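Long-range contacts in GDSL-like protein (Collinsella aerofaciens ATCC 25986, PDB 7BXD), which probably hydrolyses acyl esters through a serine nucleophile, as a GDSL-type acyl-hydrolase of the SGNH hydrolase family: residues D36-D42 and N69-S75; H57-L62 and A230-A234; F110-L116 and A178-A182; V131-R136 and V186-V192; C153-G157 and S204-P208. All coordinates share one frame. Where two conformers were deposited one is given. Numbering follows the deposited sequence.

Contact 1 lies nearest the centre of the chain, about 9 Å away, and is the most polar of the five: capping and turn bonds and a bridging water lie near the probable nucleophile, with a cation-pi pair farther out. Contacts 2 and 4 are helix packings, centres about 24 Å apart; contact 2 is wholly apolar and CH-pi, whereas contact 4 adds a charged and phenolic fringe to its aliphatic centre. Contacts 3 and 4 both use helix 176-189, one through a sandwiched tyrosine and the other through the helix end. Contact 5, about 16 Å from the chain centre, joins two loops by van der Waals packing, unlike the buried contacts 2 and 3.

Contact 1: D36-D42 and N69-S75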
# COMPACT_ATOMS: atom_id res chain seq x y z
N ASP A 36 0.27 -4.47 -2.72
CA ASP A 36 -0.13 -4.80 -4.10
C ASP A 36 1.14 -4.89 -4.98
O ASP A 36 2.20 -5.30 -4.48
CB ASP A 36 -1.23 -3.84 -4.57
CG ASP A 36 -0.80 -2.38 -4.59
OD1 ASP A 36 0.43 -2.10 -4.69
OD2 ASP A 36 -1.68 -1.50 -4.49
N SER A 37 1.03 -4.53 -6.25
CA SER A 37 2.20 -4.53 -7.13
C SER A 37 3.33 -3.68 -6.58
O SER A 37 4.51 -3.94 -6.87
CB SER A 37 1.86 -3.97 -8.52
OG SER A 37 0.67 -4.52 -9.05
N THR A 38 2.99 -2.58 -5.89
CA THR A 38 3.98 -1.64 -5.37
C THR A 38 4.66 -2.13 -4.11
O THR A 38 5.55 -1.44 -3.60
CB THR A 38 3.37 -0.24 -5.20
OG1 THR A 38 2.28 -0.24 -4.25
CG2 THR A 38 2.89 0.32 -6.54
N THR A 39 4.25 -3.29 -3.59
CA THR A 39 5.03 -4.05 -2.62
C THR A 39 5.68 -5.27 -3.26
O THR A 39 6.86 -5.55 -2.99
CB THR A 39 4.16 -4.46 -1.41
OG1 THR A 39 3.76 -3.27 -0.70
CG2 THR A 39 4.93 -5.32 -0.44
N TRP A 40 4.96 -6.01 -4.12
CA TRP A 40 5.57 -7.18 -4.77
C TRP A 40 6.88 -6.80 -5.46
O TRP A 40 7.85 -7.58 -5.43
CB TRP A 40 4.60 -7.76 -5.80
CG TRP A 40 5.13 -9.04 -6.41
CD1 TRP A 40 5.06 -10.29 -5.85
CD2 TRP A 40 5.81 -9.20 -7.67
NE1 TRP A 40 5.66 -11.21 -6.68
CE2 TRP A 40 6.13 -10.57 -7.80
CE3 TRP A 40 6.16 -8.32 -8.70
CZ2 TRP A 40 6.82 -11.08 -8.91
CZ3 TRP A 40 6.82 -8.82 -9.82
CH2 TRP A 40 7.16 -10.18 -9.90
N GLY A 41 6.91 -5.61 -6.09
CA GLY A 41 8.09 -5.15 -6.81
C GLY A 41 7.96 -5.10 -8.31
O GLY A 41 8.95 -5.28 -9.01
N ASP A 42 6.75 -4.82 -8.83
CA ASP A 42 6.57 -4.72 -10.28
C ASP A 42 7.33 -3.51 -10.79
O ASP A 42 7.21 -2.41 -10.23
CB ASP A 42 5.06 -4.59 -10.53
CG ASP A 42 4.65 -4.68 -12.00
OD1 ASP A 42 5.47 -4.45 -12.91
OD2 ASP A 42 3.45 -4.99 -12.21
N ASN A 69 7.80 -9.94 2.55
CA ASN A 69 7.07 -9.36 1.43
C ASN A 69 5.80 -10.18 1.18
O ASN A 69 5.88 -11.31 0.68
CB ASN A 69 7.97 -9.35 0.20
CG ASN A 69 7.35 -8.60 -0.97
OD1 ASN A 69 6.20 -8.87 -1.35
ND2 ASN A 69 8.09 -7.67 -1.54
N PHE A 70 4.64 -9.59 1.47
CA PHE A 70 3.34 -10.15 1.11
C PHE A 70 2.63 -9.20 0.14
O PHE A 70 1.50 -8.77 0.36
CB PHE A 70 2.50 -10.47 2.36
CG PHE A 70 3.00 -11.66 3.13
CD1 PHE A 70 2.55 -12.93 2.83
CD2 PHE A 70 3.96 -11.51 4.14
CE1 PHE A 70 3.03 -14.04 3.55
CE2 PHE A 70 4.43 -12.62 4.85
CZ PHE A 70 3.94 -13.88 4.57
N GLY A 71 3.32 -8.86 -0.94
CA GLY A 71 2.72 -8.09 -2.01
C GLY A 71 2.24 -9.01 -3.12
O GLY A 71 2.92 -9.99 -3.47
N ILE A 72 1.08 -8.68 -3.71
CA ILE A 72 0.48 -9.41 -4.83
C ILE A 72 0.03 -8.41 -5.89
O ILE A 72 -0.75 -7.48 -5.60
CB ILE A 72 -0.69 -10.31 -4.37
CG1 ILE A 72 -0.17 -11.46 -3.52
CG2 ILE A 72 -1.55 -10.80 -5.55
CD1 ILE A 72 0.67 -12.52 -4.28
N LYS A 73 0.54 -8.60 -7.11
CA LYS A 73 0.13 -7.75 -8.24
C LYS A 73 -1.37 -7.82 -8.48
O LYS A 73 -1.98 -8.88 -8.44
CB LYS A 73 0.88 -8.17 -9.50
CG LYS A 73 2.37 -7.81 -9.45
CD LYS A 73 3.07 -8.19 -10.76
CE LYS A 73 3.02 -9.67 -10.94
NZ LYS A 73 3.87 -10.40 -10.06
N GLY A 74 -1.97 -6.66 -8.78
CA GLY A 74 -3.38 -6.58 -9.12
C GLY A 74 -4.32 -6.51 -7.94
O GLY A 74 -5.52 -6.32 -8.15
N SER A 75 -3.83 -6.64 -6.70
CA SER A 75 -4.72 -6.80 -5.56
C SER A 75 -5.36 -5.47 -5.14
O SER A 75 -4.67 -4.45 -4.96
CB SER A 75 -3.90 -7.39 -4.39
OG SER A 75 -4.72 -7.60 -3.24
O HOH W 1 -4.38 -1.62 -4.34
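This is a mixed polar and packing contact between the short helix 37-40 and the end of strand 66-71 with the turn that follows it, at the C-terminal edge of the parallel sheet, where strand 30-35 leads into the helix. Asp36 caps the helix, its OD1 accepting from Thr38 N at 2.9 Å and from Thr38 OG1 at 2.7 Å, while a water spans Asp36 OD2 (2.7 Å) and Ser75 O (2.9 Å). Backbones close up where Gly71 passes Trp40, CA to CA 4.1 Å; a CB on Gly71 would clash with Trp40 N. Asn69 ND2 donates to Thr39 O at 2.8 Å, and Asn69 OD1 accepts from Gly71 N at 2.9 Å in an Asx turn. Farther out, Lys73 NZ stands 3.0 Å from the centroid of the Trp40 six-membered ring, almost on the ring normal, a cation-pi contact. Ile72 to Ser75 form a type II turn, with Gly74 at positive phi, and Gly74 N makes a weak bond of 3.4 Å to Ser37 OG. Ser37 also touches His220, and Ser75 O accepts from Asn108. A serine of the Gly-Asp-Ser motif beside a turn glycine, histidine and asparagine is the active-site signature of SGNH hydrolases, in which Ser37 is probably the nucleophile and Gly74 N probably contributes to the oxyanion hole.

Contact 2: H57-L62 and A230-A234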
# COMPACT_ATOMS: atom_id res chain seq x y z
N HIS A 57 15.31 -3.51 0.69
CA HIS A 57 16.24 -2.52 1.22
C HIS A 57 15.93 -2.14 2.66
O HIS A 57 16.79 -1.61 3.37
CB HIS A 57 16.16 -1.23 0.38
CG HIS A 57 16.52 -1.41 -1.05
ND1 HIS A 57 17.82 -1.35 -1.49
CD2 HIS A 57 15.75 -1.62 -2.15
CE1 HIS A 57 17.84 -1.54 -2.80
NE2 HIS A 57 16.59 -1.70 -3.23
N LEU A 58 14.70 -2.35 3.10
CA LEU A 58 14.23 -1.71 4.32
C LEU A 58 14.94 -2.26 5.56
O LEU A 58 15.23 -1.50 6.50
CB LEU A 58 12.71 -1.90 4.43
CG LEU A 58 12.11 -1.25 5.66
CD1 LEU A 58 12.30 0.28 5.70
CD2 LEU A 58 10.63 -1.61 5.76
N GLY A 59 15.19 -3.57 5.62
CA GLY A 59 15.74 -4.16 6.84
C GLY A 59 17.05 -3.52 7.24
O GLY A 59 17.27 -3.17 8.40
N ALA A 60 17.95 -3.36 6.27
CA ALA A 60 19.25 -2.77 6.57
C ALA A 60 19.11 -1.31 6.96
O ALA A 60 19.84 -0.83 7.83
CB ALA A 60 20.18 -2.91 5.37
N LEU A 61 18.16 -0.60 6.35
CA LEU A 61 17.97 0.81 6.68
C LEU A 61 17.49 0.99 8.11
O LEU A 61 17.67 2.07 8.70
CB LEU A 61 16.99 1.48 5.71
CG LEU A 61 17.49 1.64 4.27
CD1 LEU A 61 16.35 2.05 3.35
CD2 LEU A 61 18.67 2.63 4.20
N LEU A 62 16.83 -0.02 8.66
CA LEU A 62 16.32 0.00 10.02
C LEU A 62 17.25 -0.71 11.00
O LEU A 62 16.86 -0.95 12.14
CB LEU A 62 14.91 -0.60 10.07
CG LEU A 62 13.85 0.18 9.30
CD1 LEU A 62 12.56 -0.61 9.33
CD2 LEU A 62 13.67 1.59 9.86
N ALA A 230 12.22 3.08 -0.44
CA ALA A 230 12.60 2.44 0.81
C ALA A 230 13.16 3.45 1.81
O ALA A 230 12.90 3.35 3.02
CB ALA A 230 13.62 1.34 0.58
N HIS A 231 13.95 4.41 1.35
CA HIS A 231 14.48 5.41 2.27
C HIS A 231 13.36 6.25 2.87
O HIS A 231 13.38 6.55 4.08
CB HIS A 231 15.51 6.27 1.55
CG HIS A 231 16.85 5.60 1.38
ND1 HIS A 231 17.96 5.94 2.11
CD2 HIS A 231 17.23 4.57 0.59
CE1 HIS A 231 18.98 5.17 1.76
NE2 HIS A 231 18.56 4.33 0.84
N ARG A 232 12.40 6.66 2.04
CA ARG A 232 11.28 7.46 2.55
C ARG A 232 10.45 6.66 3.55
O ARG A 232 10.00 7.19 4.58
CB ARG A 232 10.41 7.96 1.39
CG ARG A 232 9.19 8.76 1.83
CD ARG A 232 9.58 10.11 2.41
NE ARG A 232 8.48 10.85 3.01
CZ ARG A 232 8.07 10.74 4.26
NH1 ARG A 232 8.64 9.87 5.07
NH2 ARG A 232 7.08 11.53 4.73
N ILE A 233 10.22 5.38 3.25
CA ILE A 233 9.45 4.51 4.14
C ILE A 233 10.19 4.30 5.45
O ILE A 233 9.58 4.34 6.53
CB ILE A 233 9.11 3.19 3.42
CG1 ILE A 233 8.14 3.43 2.28
CG2 ILE A 233 8.62 2.15 4.41
CD1 ILE A 233 8.03 2.26 1.29
N ALA A 234 11.50 4.09 5.40
CA ALA A 234 12.26 3.94 6.63
C ALA A 234 12.11 5.17 7.51
O ALA A 234 11.92 5.05 8.73
CB ALA A 234 13.72 3.65 6.31
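Leu61, Ala234 and Ala230 lose the most surface where the end of helix 55-61 packs on helix 223-240. Leu61 lies at the outer margin of the groove. Its CB meets Ala234 CB at 4.0 Å, and its CD1 comes within 3.7 Å of Ala230 O and 4.0 Å of Ala230 CB. Its other methyl sits over the His231 ring, with Leu61 CD2 3.9 Å from the ring centroid in a CH-pi contact; both residues lie on the exposed side of the contact, and His231 NE2 has a weak hydrogen bond to Glu227. Ala234, one helical turn on from Ala230, receives leucines from the buried side as well: Leu58 CD1 approaches Ala234 CB at 3.7 Å, and Leu62 CD2 reaches the same CB at 4.1 Å. Ala230 CB in turn meets His57 CB at 3.6 Å. These small alanine side chains allow backbones to come near, Leu58 CA to Ala230 CA being 5.7 Å, with the axes of the two short segments 9.3 Å apart at a crossing angle of -47°. Ala230 and Ala234, four apart, face His57 and Leu61, also four apart; with the -47° angle this is consistent with ridges-into-grooves packing of i/i+4 ridges. Trp54 touches Ala230 and Ile233 from beside the contact. Here two helices pack side by side in one helical layer of the alpha/beta/alpha sandwich of SGNH hydrolases.

Contact 3: F110-L116 and A178-A182; sequences FSRNVPL and AYVRA
In this alpha/beta/alpha SGNH hydrolase fold, the end of helix 107-111 and the loop leaving it wrap around Tyr179, which projects from helix 176-189 (rotamer m, chi2 79°). Phe110, still helical, lies nearest in the backbone, its CA 6.6 Å from Tyr179 CA; that Phe110 CA sits 3.8 Å from the Tyr179 ring centroid, a CH-pi contact over one face. Phe110 CB is 3.9 Å from Tyr179 CD1, and the t rotamer takes the Phe110 ring away. Arg112 leaves the helix, and Asn113 adopts left-handed angles (phi 65°, psi 46°), turning the chain around the phenol. Val114 (phi/psi -73/126°) and Pro115 (-57/140°) run on extended, Val114 O lying at the ring edge. Leu116 (-73/-46°), chi1 t and chi2 p, folds back over the opposite face: Leu116 CD1 is 3.9 Å from the ring centroid, 3.8 Å from Ala178 O and 4.1 Å from Ala182 CB. Ala178 and Ala182, one turn apart, flank Tyr179 and present small surfaces to the leucine. Phe127 adds an edge-to-face partner to the tyrosine. The aromatic ring, clamped between a helix end and a loop leucine, is held at its tip by the hydrogen bond from Tyr179 OH to Val114 O, 2.7 Å.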
# COMPACT_ATOMS: atom_id res chain seq x y z
N PHE A 110 -9.14 2.37 -6.40
CA PHE A 110 -9.46 3.55 -7.17
C PHE A 110 -9.58 3.20 -8.66
O PHE A 110 -10.58 3.49 -9.31
CB PHE A 110 -8.36 4.59 -6.94
CG PHE A 110 -8.28 5.66 -8.01
CD1 PHE A 110 -9.36 6.52 -8.26
CD2 PHE A 110 -7.12 5.81 -8.75
CE1 PHE A 110 -9.26 7.50 -9.24
CE2 PHE A 110 -7.02 6.79 -9.72
CZ PHE A 110 -8.10 7.64 -9.97
N SER A 111 -8.54 2.56 -9.22
CA SER A 111 -8.49 2.38 -10.67
C SER A 111 -9.50 1.36 -11.17
O SER A 111 -9.88 1.41 -12.35
CB SER A 111 -7.06 2.06 -11.13
OG SER A 111 -6.68 0.75 -10.78
N ARG A 112 -9.91 0.41 -10.33
CA ARG A 112 -10.85 -0.63 -10.74
C ARG A 112 -12.22 -0.48 -10.07
O ARG A 112 -12.97 -1.45 -9.99
CB ARG A 112 -10.24 -2.03 -10.54
CG ARG A 112 -8.91 -2.22 -11.26
CD ARG A 112 -9.03 -1.88 -12.73
NE ARG A 112 -7.89 -2.38 -13.49
CZ ARG A 112 -7.47 -1.85 -14.62
NH1 ARG A 112 -8.08 -0.79 -15.12
NH2 ARG A 112 -6.42 -2.36 -15.25
N ASN A 113 -12.57 0.73 -9.63
CA ASN A 113 -13.97 1.07 -9.37
C ASN A 113 -14.57 0.27 -8.22
O ASN A 113 -15.69 -0.24 -8.30
CB ASN A 113 -14.77 0.98 -10.67
CG ASN A 113 -14.17 1.88 -11.69
OD1 ASN A 113 -14.12 3.09 -11.47
ND2 ASN A 113 -13.64 1.32 -12.77
N VAL A 114 -13.83 0.17 -7.13
CA VAL A 114 -14.42 -0.35 -5.88
C VAL A 114 -15.35 0.72 -5.31
O VAL A 114 -14.92 1.88 -5.13
CB VAL A 114 -13.30 -0.69 -4.89
CG1 VAL A 114 -13.83 -0.83 -3.47
CG2 VAL A 114 -12.60 -1.95 -5.36
N PRO A 115 -16.61 0.40 -5.02
CA PRO A 115 -17.49 1.40 -4.40
C PRO A 115 -16.91 1.92 -3.09
O PRO A 115 -16.37 1.16 -2.28
CB PRO A 115 -18.79 0.63 -4.17
CG PRO A 115 -18.75 -0.53 -5.16
CD PRO A 115 -17.28 -0.90 -5.18
N LEU A 116 -17.05 3.22 -2.85
CA LEU A 116 -16.40 3.81 -1.68
C LEU A 116 -17.10 3.40 -0.39
O LEU A 116 -16.44 3.06 0.59
CB LEU A 116 -16.35 5.32 -1.86
CG LEU A 116 -15.41 6.07 -0.94
CD1 LEU A 116 -13.93 5.80 -1.33
CD2 LEU A 116 -15.67 7.58 -0.98
N ALA A 178 -10.39 10.67 -2.88
CA ALA A 178 -11.53 10.20 -2.10
C ALA A 178 -11.18 8.91 -1.36
O ALA A 178 -11.63 8.68 -0.23
CB ALA A 178 -12.75 9.98 -3.01
N TYR A 179 -10.44 8.01 -2.04
CA TYR A 179 -10.02 6.76 -1.41
C TYR A 179 -8.99 7.04 -0.31
O TYR A 179 -9.05 6.43 0.77
CB TYR A 179 -9.46 5.79 -2.47
CG TYR A 179 -10.52 5.29 -3.42
CD1 TYR A 179 -10.96 6.09 -4.49
CD2 TYR A 179 -11.11 4.05 -3.23
CE1 TYR A 179 -11.97 5.65 -5.34
CE2 TYR A 179 -12.14 3.59 -4.08
CZ TYR A 179 -12.56 4.41 -5.13
OH TYR A 179 -13.54 4.00 -6.00
N VAL A 180 -8.05 7.95 -0.55
CA VAL A 180 -7.08 8.31 0.48
C VAL A 180 -7.80 8.85 1.71
O VAL A 180 -7.50 8.47 2.85
CB VAL A 180 -6.03 9.29 -0.06
CG1 VAL A 180 -5.11 9.74 1.03
CG2 VAL A 180 -5.21 8.62 -1.21
N ARG A 181 -8.76 9.76 1.51
CA ARG A 181 -9.49 10.33 2.65
C ARG A 181 -10.21 9.24 3.41
O ARG A 181 -10.24 9.25 4.64
CB ARG A 181 -10.48 11.38 2.13
CG ARG A 181 -9.85 12.73 1.86
CD ARG A 181 -10.92 13.85 1.73
NE ARG A 181 -11.98 13.52 0.78
CZ ARG A 181 -11.93 13.72 -0.53
NH1 ARG A 181 -10.86 14.28 -1.08
NH2 ARG A 181 -12.96 13.36 -1.29
N ALA A 182 -10.84 8.31 2.69
CA ALA A 182 -11.55 7.22 3.37
C ALA A 182 -10.58 6.42 4.25
O ALA A 182 -10.88 6.08 5.40
CB ALA A 182 -12.21 6.31 2.34

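Contact 4: V131-R136 and V186-V192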
# COMPACT_ATOMS: atom_id res chain seq x y z
N VAL A 131 -11.23 -1.46 4.52
CA VAL A 131 -10.19 -0.94 5.41
C VAL A 131 -10.55 -1.26 6.86
O VAL A 131 -9.70 -1.67 7.66
CB VAL A 131 -9.93 0.56 5.18
CG1 VAL A 131 -8.87 1.09 6.17
CG2 VAL A 131 -9.45 0.81 3.74
N ASP A 132 -11.82 -1.06 7.22
CA ASP A 132 -12.30 -1.39 8.56
C ASP A 132 -12.04 -2.87 8.87
O ASP A 132 -11.55 -3.21 9.96
CB ASP A 132 -13.78 -1.01 8.64
CG ASP A 132 -14.37 -1.22 10.01
OD1 ASP A 132 -14.23 -0.30 10.85
OD2 ASP A 132 -14.97 -2.30 10.24
N TYR A 133 -12.40 -3.75 7.94
CA TYR A 133 -12.14 -5.19 8.14
C TYR A 133 -10.67 -5.45 8.39
O TYR A 133 -10.32 -6.25 9.28
CB TYR A 133 -12.62 -5.99 6.93
CG TYR A 133 -12.38 -7.46 7.09
CD1 TYR A 133 -11.17 -8.04 6.66
CD2 TYR A 133 -13.36 -8.30 7.65
CE1 TYR A 133 -10.93 -9.38 6.81
CE2 TYR A 133 -13.14 -9.65 7.80
CZ TYR A 133 -11.92 -10.18 7.38
OH TYR A 133 -11.70 -11.55 7.55
N LEU A 134 -9.78 -4.87 7.58
CA LEU A 134 -8.36 -5.16 7.75
C LEU A 134 -7.89 -4.76 9.13
O LEU A 134 -7.14 -5.50 9.78
CB LEU A 134 -7.51 -4.46 6.70
CG LEU A 134 -7.61 -4.94 5.24
CD1 LEU A 134 -6.57 -4.16 4.43
CD2 LEU A 134 -7.36 -6.43 5.13
N ILE A 135 -8.28 -3.57 9.61
CA ILE A 135 -7.76 -3.14 10.90
C ILE A 135 -8.28 -4.03 12.01
O ILE A 135 -7.52 -4.47 12.89
CB ILE A 135 -8.08 -1.65 11.16
CG1 ILE A 135 -7.30 -0.79 10.14
CG2 ILE A 135 -7.75 -1.28 12.62
CD1 ILE A 135 -7.78 0.64 10.04
N ARG A 136 -9.59 -4.34 11.98
CA ARG A 136 -10.15 -5.21 13.02
C ARG A 136 -9.49 -6.58 12.99
O ARG A 136 -9.23 -7.19 14.04
CB ARG A 136 -11.67 -5.35 12.84
CG ARG A 136 -12.46 -4.08 13.20
CD ARG A 136 -13.98 -4.35 13.11
NE ARG A 136 -14.47 -4.50 11.74
CZ ARG A 136 -14.89 -5.64 11.17
NH1 ARG A 136 -14.88 -6.79 11.83
NH2 ARG A 136 -15.32 -5.62 9.90
N VAL A 186 -10.84 5.91 8.40
CA VAL A 186 -10.94 4.65 9.12
C VAL A 186 -9.73 4.49 10.04
O VAL A 186 -9.84 4.02 11.19
CB VAL A 186 -11.10 3.45 8.16
CG1 VAL A 186 -11.26 2.16 8.96
CG2 VAL A 186 -12.28 3.66 7.25
N CYS A 187 -8.53 4.84 9.55
CA CYS A 187 -7.37 4.79 10.42
C CYS A 187 -7.58 5.66 11.66
O CYS A 187 -7.23 5.25 12.78
CB CYS A 187 -6.12 5.21 9.64
SG CYS A 187 -5.52 3.89 8.53
N ASP A 188 -8.13 6.86 11.48
CA ASP A 188 -8.40 7.71 12.64
C ASP A 188 -9.32 7.01 13.65
O ASP A 188 -9.07 7.07 14.86
CB ASP A 188 -9.02 9.04 12.21
CG ASP A 188 -9.54 9.80 13.44
OD1 ASP A 188 -8.74 10.39 14.18
OD2 ASP A 188 -10.77 9.71 13.71
N ARG A 189 -10.38 6.36 13.17
CA ARG A 189 -11.30 5.67 14.07
C ARG A 189 -10.54 4.78 15.02
O ARG A 189 -10.87 4.71 16.22
CB ARG A 189 -12.33 4.87 13.27
CG ARG A 189 -13.07 3.81 14.05
CD ARG A 189 -14.06 4.31 14.99
NE ARG A 189 -14.86 3.18 15.48
CZ ARG A 189 -15.86 3.35 16.31
NH1 ARG A 189 -16.09 4.59 16.71
NH2 ARG A 189 -16.59 2.31 16.77
N TYR A 190 -9.55 4.04 14.50
CA TYR A 190 -8.82 3.04 15.27
C TYR A 190 -7.45 3.53 15.73
O TYR A 190 -6.62 2.72 16.15
CB TYR A 190 -8.69 1.75 14.46
CG TYR A 190 -10.06 1.15 14.17
CD1 TYR A 190 -10.83 0.60 15.21
CD2 TYR A 190 -10.57 1.12 12.87
CE1 TYR A 190 -12.06 0.02 14.94
CE2 TYR A 190 -11.82 0.55 12.61
CZ TYR A 190 -12.56 0.01 13.64
OH TYR A 190 -13.79 -0.55 13.43
N SER A 191 -7.21 4.85 15.67
CA SER A 191 -5.97 5.44 16.15
C SER A 191 -4.72 4.86 15.46
O SER A 191 -3.64 4.78 16.07
CB SER A 191 -5.85 5.33 17.68
OG SER A 191 -7.02 5.89 18.27
N VAL A 192 -4.83 4.50 14.18
CA VAL A 192 -3.74 3.83 13.47
C VAL A 192 -2.73 4.81 12.88
O VAL A 192 -3.12 5.66 12.08
CB VAL A 192 -4.28 2.92 12.36
CG1 VAL A 192 -3.18 2.31 11.53
CG2 VAL A 192 -5.12 1.80 12.96
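Ile135 lies across the end of helix 176-189, overlapping four of its neighbours: its CD1 is 3.9 Å from Val186 CG1 and 4.2 Å from Cys187 SG, while its CG2 is 3.7 Å from Tyr190 CB and 4.1 Å from Val192 CG2. One turn earlier on helix 127-141, Val131 CG1 meets Val186 CB at 3.8 Å, continuing the aliphatic strip along the helix; Phe149 of strand 146-150 touches Val131, Ile135, Cys187 and Val192 from the sheet side. The helix carrying the receiving side ends in a Schellman motif: Val192 N bonds Cys187 O at 2.9 Å, Ser191 N bonds Asp188 O at 3.0 Å, and Ser191 takes positive phi. This reversal brings Val192 back against Ile135. Away from the sheet the contact turns polar. Tyr190 OH donates to Asp132 OD1 at 2.6 Å, and Asp132 OD2 forms a salt bridge with Arg136 NE at 2.7 Å within the first helix. Arg136 CG also lies 3.8 Å from Tyr190 OH. Asp132 thus uses its two oxygens for different partners. The gradient from hydrocarbon beside the sheet to a short phenol-carboxylate bond at the margin implies packing that is mostly hydrocarbon, with Asp132 and Tyr190 adding one directional tie.

Contact 5: C153-G157 and S204-P208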
# COMPACT_ATOMS: atom_id res chain seq x y z
N CYS A 153 0.47 5.49 -3.34
CA CYS A 153 1.19 6.53 -4.07
C CYS A 153 0.38 7.04 -5.26
O CYS A 153 -0.48 6.34 -5.82
CB CYS A 153 2.54 6.00 -4.57
SG CYS A 153 3.70 5.79 -3.18
N LYS A 154 0.71 8.25 -5.69
CA LYS A 154 0.12 8.80 -6.91
C LYS A 154 0.60 8.04 -8.16
O LYS A 154 1.64 7.36 -8.17
CB LYS A 154 0.45 10.28 -7.03
CG LYS A 154 -0.31 11.10 -5.98
CD LYS A 154 -0.26 12.59 -6.26
CE LYS A 154 -1.15 13.44 -5.34
NZ LYS A 154 -0.60 13.50 -3.94
N THR A 155 -0.19 8.20 -9.22
CA THR A 155 0.11 7.66 -10.53
C THR A 155 -0.28 8.69 -11.57
O THR A 155 -1.27 9.42 -11.43
CB THR A 155 -0.64 6.34 -10.79
OG1 THR A 155 -0.38 5.89 -12.13
CG2 THR A 155 -2.14 6.41 -10.60
N SER A 156 0.49 8.73 -12.65
CA SER A 156 0.12 9.54 -13.80
C SER A 156 -0.77 8.80 -14.78
O SER A 156 -1.09 9.35 -15.84
CB SER A 156 1.36 10.10 -14.51
OG SER A 156 2.26 9.06 -14.84
N GLY A 157 -1.18 7.58 -14.45
CA GLY A 157 -2.11 6.80 -15.24
C GLY A 157 -1.41 5.81 -16.16
O GLY A 157 -0.22 5.93 -16.49
N SER A 204 7.57 11.73 -7.95
CA SER A 204 6.34 12.15 -8.63
C SER A 204 6.26 11.60 -10.04
O SER A 204 7.10 11.94 -10.88
CB SER A 204 6.21 13.67 -8.71
OG SER A 204 4.98 13.98 -9.37
N PRO A 205 5.21 10.85 -10.38
CA PRO A 205 5.06 10.44 -11.78
C PRO A 205 4.69 11.60 -12.69
O PRO A 205 4.71 11.41 -13.91
CB PRO A 205 3.96 9.38 -11.69
CG PRO A 205 3.11 9.85 -10.48
CD PRO A 205 4.12 10.38 -9.50
N PHE A 206 4.34 12.76 -12.14
CA PHE A 206 4.04 13.91 -12.98
C PHE A 206 5.28 14.67 -13.40
O PHE A 206 5.16 15.68 -14.12
CB PHE A 206 3.06 14.84 -12.26
CG PHE A 206 1.74 14.17 -11.97
CD1 PHE A 206 0.87 13.84 -13.02
CD2 PHE A 206 1.38 13.83 -10.69
CE1 PHE A 206 -0.34 13.21 -12.78
CE2 PHE A 206 0.13 13.18 -10.45
CZ PHE A 206 -0.71 12.88 -11.50
N LEU A 207 6.47 14.25 -12.96
CA LEU A 207 7.72 14.93 -13.31
C LEU A 207 8.46 14.02 -14.28
O LEU A 207 8.75 12.86 -13.95
CB LEU A 207 8.57 15.20 -12.07
CG LEU A 207 7.90 16.16 -11.08
CD1 LEU A 207 8.65 16.23 -9.73
CD2 LEU A 207 7.75 17.56 -11.67
N PRO A 208 8.81 14.50 -15.49
CA PRO A 208 9.40 13.59 -16.49
C PRO A 208 10.67 12.90 -16.04
O PRO A 208 10.90 11.74 -16.38
CB PRO A 208 9.67 14.50 -17.70
CG PRO A 208 8.91 15.73 -17.47
CD PRO A 208 8.58 15.86 -16.03
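Van der Waals packing dominates between these loops. Pro205 packs against the extended backbone of Lys154 and Thr155: its CG lies 3.7 Å from both Lys154 O and Thr155 CA, and Pro205 CB is 3.6 Å from Ser156 OG. Phe206 lies against Lys154 to Ser156, with its CE1 3.8 Å from Ser156 CA, its CZ 3.5 Å from Thr155 O and, near the ring plane, its CE2 4.2 Å from Lys154 CD. One loop of the SGNH fold follows strand 146-150; the other leads from helix 197-200 into helix 208-213. Thr155 OG1 hydrogen-bonds to Gly218 O, Ser156 pairs with Gly218 through the backbone, and the Thr155 side chain touches Leu219, in the Asp-Gly-Leu-His block that bears the catalytic acid and histidine in this family. Internal hydrogen bonds join Gly157 N to Thr155 OG1 (3.0 Å) and Phe206 N to Ser204 OG (3.1 Å), both ST turns, and Leu207 N to Ser204 O (3.2 Å), a type I turn. Lys154 NZ bonds Tyr198 O and lies over the Tyr198 ring.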